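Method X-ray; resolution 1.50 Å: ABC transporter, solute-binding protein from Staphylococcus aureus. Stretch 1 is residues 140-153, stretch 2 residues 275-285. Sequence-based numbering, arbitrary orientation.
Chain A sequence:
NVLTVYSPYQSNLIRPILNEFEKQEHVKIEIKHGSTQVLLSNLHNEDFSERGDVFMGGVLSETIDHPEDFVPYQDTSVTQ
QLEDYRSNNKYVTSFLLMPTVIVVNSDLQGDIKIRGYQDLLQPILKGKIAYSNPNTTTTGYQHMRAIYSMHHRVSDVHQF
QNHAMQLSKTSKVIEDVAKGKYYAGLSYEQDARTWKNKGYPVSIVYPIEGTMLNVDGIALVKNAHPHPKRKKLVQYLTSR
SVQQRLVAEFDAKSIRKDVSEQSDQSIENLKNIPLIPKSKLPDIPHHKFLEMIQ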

# COMPACT_ATOMS: atom_id res chain seq x y z
N GLY A 140 -1.87 -6.67 4.64
CA GLY A 140 -2.19 -7.48 5.81
C GLY A 140 -1.46 -7.01 7.05
O GLY A 140 -2.04 -6.89 8.13
N TYR A 141 -0.16 -6.73 6.91
CA TYR A 141 0.63 -6.25 8.04
C TYR A 141 0.06 -4.95 8.59
O TYR A 141 -0.13 -4.81 9.81
CB TYR A 141 2.08 -6.05 7.60
CG TYR A 141 2.97 -5.48 8.67
CD1 TYR A 141 3.55 -6.29 9.64
CD2 TYR A 141 3.25 -4.12 8.71
CE1 TYR A 141 4.37 -5.77 10.62
CE2 TYR A 141 4.07 -3.58 9.69
CZ TYR A 141 4.62 -4.41 10.64
OH TYR A 141 5.44 -3.88 11.61
N GLN A 142 -0.24 -3.99 7.72
CA GLN A 142 -0.72 -2.69 8.18
C GLN A 142 -2.07 -2.81 8.87
O GLN A 142 -2.32 -2.13 9.87
CB GLN A 142 -0.79 -1.71 7.00
CG GLN A 142 0.57 -1.27 6.48
CD GLN A 142 1.34 -0.42 7.48
OE1 GLN A 142 2.08 -0.93 8.31
NE2 GLN A 142 1.16 0.90 7.40
N HIS A 143 -2.94 -3.68 8.36
CA HIS A 143 -4.23 -3.90 9.02
C HIS A 143 -4.05 -4.51 10.40
O HIS A 143 -4.76 -4.14 11.35
CB HIS A 143 -5.12 -4.79 8.16
CG HIS A 143 -5.90 -4.04 7.12
ND1 HIS A 143 -7.01 -3.29 7.43
CD2 HIS A 143 -5.73 -3.94 5.78
CE1 HIS A 143 -7.50 -2.76 6.32
NE2 HIS A 143 -6.74 -3.13 5.31
N MET A 144 -3.13 -5.47 10.54
CA MET A 144 -2.91 -6.07 11.85
C MET A 144 -2.37 -5.03 12.83
O MET A 144 -2.73 -5.03 14.01
CB MET A 144 -1.95 -7.26 11.75
CG MET A 144 -2.50 -8.48 11.00
SD MET A 144 -4.17 -9.00 11.46
CE MET A 144 -5.14 -8.13 10.23
N ARG A 145 -1.50 -4.13 12.36
CA ARG A 145 -1.06 -3.02 13.20
C ARG A 145 -2.23 -2.12 13.57
O ARG A 145 -2.32 -1.64 14.71
CB ARG A 145 0.02 -2.21 12.48
CG ARG A 145 1.37 -2.91 12.39
CD ARG A 145 2.52 -1.93 12.60
NE ARG A 145 2.60 -1.49 13.99
CZ ARG A 145 3.52 -0.65 14.46
NH1 ARG A 145 4.44 -0.14 13.66
NH2 ARG A 145 3.51 -0.31 15.75
N ALA A 146 -3.15 -1.87 12.63
CA ALA A 146 -4.30 -1.03 12.93
C ALA A 146 -5.17 -1.66 14.02
O ALA A 146 -5.63 -0.96 14.93
CB ALA A 146 -5.13 -0.80 11.66
N ILE A 147 -5.38 -2.97 13.94
CA ILE A 147 -6.18 -3.65 14.95
C ILE A 147 -5.47 -3.65 16.30
O ILE A 147 -6.08 -3.41 17.34
CB ILE A 147 -6.51 -5.08 14.48
CG1 ILE A 147 -7.43 -5.02 13.25
CG2 ILE A 147 -7.16 -5.90 15.59
CD1 ILE A 147 -7.68 -6.35 12.59
N TYR A 148 -4.16 -3.90 16.29
CA TYR A 148 -3.40 -3.85 17.54
C TYR A 148 -3.42 -2.45 18.14
O TYR A 148 -3.44 -2.30 19.37
CB TYR A 148 -1.96 -4.30 17.30
CG TYR A 148 -1.13 -4.25 18.56
CD1 TYR A 148 -1.24 -5.25 19.52
CD2 TYR A 148 -0.24 -3.21 18.80
CE1 TYR A 148 -0.48 -5.21 20.68
CE2 TYR A 148 0.52 -3.17 19.96
CZ TYR A 148 0.39 -4.17 20.89
OH TYR A 148 1.14 -4.14 22.05
N SER A 149 -3.41 -1.42 17.30
CA SER A 149 -3.31 -0.06 17.80
C SER A 149 -4.56 0.38 18.55
O SER A 149 -4.49 1.32 19.35
CB SER A 149 -3.05 0.92 16.65
OG SER A 149 -4.24 1.19 15.93
N MET A 150 -5.70 -0.27 18.33
CA MET A 150 -6.94 0.15 18.98
C MET A 150 -6.77 0.23 20.49
O MET A 150 -7.04 1.27 21.10
CB MET A 150 -8.08 -0.81 18.63
CG MET A 150 -8.48 -0.81 17.16
SD MET A 150 -9.99 -1.76 16.85
CE MET A 150 -9.49 -3.39 17.40
N HIS A 151 -6.31 -0.86 21.09
CA HIS A 151 -6.11 -0.92 22.53
C HIS A 151 -4.75 -1.50 22.88
O HIS A 151 -4.48 -1.76 24.06
CB HIS A 151 -7.22 -1.75 23.19
CG HIS A 151 -8.60 -1.29 22.83
ND1 HIS A 151 -9.47 -2.06 22.09
CD2 HIS A 151 -9.25 -0.14 23.11
CE1 HIS A 151 -10.61 -1.40 21.93
NE2 HIS A 151 -10.50 -0.23 22.54
N HIS A 152 -3.88 -1.70 21.89
CA HIS A 152 -2.56 -2.30 22.10
C HIS A 152 -2.70 -3.66 22.78
O HIS A 152 -2.01 -3.98 23.75
CB HIS A 152 -1.66 -1.36 22.90
CG HIS A 152 -1.45 -0.04 22.23
ND1 HIS A 152 -2.24 1.06 22.48
CD2 HIS A 152 -0.56 0.34 21.28
CE1 HIS A 152 -1.83 2.07 21.73
NE2 HIS A 152 -0.82 1.66 20.99
N ARG A 153 -3.60 -4.48 22.24
CA ARG A 153 -3.88 -5.81 22.76
C ARG A 153 -3.74 -6.83 21.63
O ARG A 153 -4.46 -6.74 20.63
CB ARG A 153 -5.27 -5.87 23.38
CG ARG A 153 -5.43 -4.92 24.54
CD ARG A 153 -6.73 -5.11 25.29
NE ARG A 153 -6.69 -4.36 26.55
CZ ARG A 153 -7.62 -4.44 27.50
NH1 ARG A 153 -8.67 -5.23 27.36
NH2 ARG A 153 -7.48 -3.72 28.61
N LEU A 275 -7.81 8.90 11.05
CA LEU A 275 -6.49 8.31 10.97
C LEU A 275 -6.00 7.90 12.34
O LEU A 275 -6.24 8.59 13.34
CB LEU A 275 -5.51 9.30 10.34
CG LEU A 275 -5.86 9.74 8.92
CD1 LEU A 275 -4.95 10.87 8.48
CD2 LEU A 275 -5.74 8.56 7.96
N ILE A 276 -5.30 6.77 12.40
CA ILE A 276 -4.58 6.39 13.61
C ILE A 276 -3.47 7.42 13.79
O ILE A 276 -2.60 7.52 12.91
CB ILE A 276 -4.02 4.97 13.52
CG1 ILE A 276 -5.14 3.96 13.27
CG2 ILE A 276 -3.29 4.61 14.81
CD1 ILE A 276 -4.66 2.64 12.76
N PRO A 277 -3.45 8.19 14.87
CA PRO A 277 -2.35 9.15 15.05
C PRO A 277 -1.04 8.42 15.30
O PRO A 277 -1.01 7.30 15.82
CB PRO A 277 -2.79 9.97 16.26
CG PRO A 277 -3.62 9.02 17.05
CD PRO A 277 -4.33 8.15 16.04
N LYS A 278 0.06 9.07 14.91
CA LYS A 278 1.37 8.46 15.08
C LYS A 278 1.62 8.09 16.53
O LYS A 278 2.32 7.11 16.81
CB LYS A 278 2.46 9.40 14.57
CG LYS A 278 3.87 8.83 14.66
CD LYS A 278 3.98 7.52 13.89
CE LYS A 278 5.41 7.01 13.87
NZ LYS A 278 5.51 5.65 13.25
N SER A 279 1.04 8.84 17.47
CA SER A 279 1.25 8.59 18.89
C SER A 279 0.71 7.23 19.33
O SER A 279 1.15 6.71 20.36
CB SER A 279 0.62 9.71 19.71
OG SER A 279 -0.55 10.21 19.08
N LYS A 280 -0.22 6.65 18.58
CA LYS A 280 -0.69 5.29 18.85
C LYS A 280 0.12 4.23 18.13
O LYS A 280 -0.14 3.04 18.31
CB LYS A 280 -2.17 5.15 18.46
CG LYS A 280 -3.15 5.90 19.36
CD LYS A 280 -4.59 5.58 19.01
CE LYS A 280 -5.08 4.34 19.75
NZ LYS A 280 -6.45 3.93 19.32
N LEU A 281 1.10 4.63 17.32
CA LEU A 281 1.91 3.71 16.51
C LEU A 281 3.38 3.96 16.83
O LEU A 281 4.08 4.65 16.07
CB LEU A 281 1.62 3.90 15.02
CG LEU A 281 0.19 3.59 14.59
CD1 LEU A 281 -0.08 4.20 13.23
CD2 LEU A 281 -0.04 2.09 14.58
N PRO A 282 3.88 3.42 17.92
CA PRO A 282 5.28 3.65 18.31
C PRO A 282 6.22 2.79 17.48
O PRO A 282 5.81 2.03 16.60
CB PRO A 282 5.30 3.26 19.78
CG PRO A 282 4.31 2.14 19.85
CD PRO A 282 3.21 2.51 18.87
N ASP A 283 7.51 2.92 17.77
CA ASP A 283 8.53 2.12 17.11
C ASP A 283 8.46 0.68 17.60
O ASP A 283 8.56 0.41 18.80
CB ASP A 283 9.92 2.70 17.38
CG ASP A 283 10.40 3.64 16.27
OD1 ASP A 283 9.76 3.70 15.20
OD2 ASP A 283 11.43 4.32 16.48
N ILE A 284 8.29 -0.25 16.66
CA ILE A 284 8.44 -1.67 16.93
C ILE A 284 8.79 -2.34 15.60
O ILE A 284 7.96 -2.34 14.68
CB ILE A 284 7.18 -2.28 17.57
CG1 ILE A 284 7.08 -3.77 17.25
CG2 ILE A 284 5.92 -1.54 17.13
CD1 ILE A 284 6.07 -4.50 18.07
N PRO A 285 9.99 -2.88 15.45
CA PRO A 285 10.43 -3.38 14.14
C PRO A 285 9.42 -4.33 13.51
O PRO A 285 8.63 -4.99 14.19
CB PRO A 285 11.75 -4.08 14.45
CG PRO A 285 12.30 -3.29 15.59
CD PRO A 285 11.10 -2.88 16.42
O HOH W 1 -6.39 2.89 16.59

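A helix, begun earlier in the chain, makes up most of stretch 1, and stretch 2 lies along one side of it as loop interrupted by a short 3-10 segment at 278-280. The two come nearest at Ser149 and Lys280, whose CA atoms are 6.0 Å apart; toward the start of stretch 2, Ala146 CA and Ile276 CA pair at 7.5 Å. Together they bury 495 Å², a modest contact joining residues that touch across at least 127 positions of sequence.

The apolar part is small and relies on short residues on the helix. Ala146 and Ser149, three residues apart, leave room for the end of Ile276: its CD1 lies 3.6 Å from Ala146 CB and 3.5 Å from Ser149 OG. Leu281 adds its CD2 3.8 Å from Ser149 CB. Ser149 sits beside these methyls with its hydroxyl satisfied, OG donating back to the helix, to Ala146 O, at 2.7 Å.

The direct hydrogen bonds across the contact all use backbone carbonyls as acceptors. Near the end of the helix, where carbonyls lose their helical partners, Lys280 NZ donates to Met150 O at 3.3 Å. The lysine chain reaches there alongside the backbone, its CE 3.1 Å from Ser149 O. His152, leaving the helix with positive phi, returns the exchange: its NE2 donates to Lys280 O at 3.1 Å, the acceptor near the ring plane. Lys280 thus gives through its side chain and receives through its backbone. Arg145 extends the contact toward the later part of stretch 2. Its NH2 makes a weak but nearly straight bond to Pro282 O, 3.4 Å away at 170°, while the same nitrogen lies 3.0 Å from Ile284 CG2.

A water completes the network, donating to Ser149 OG at 2.8 Å and accepting from Lys280 NZ at 2.9 Å.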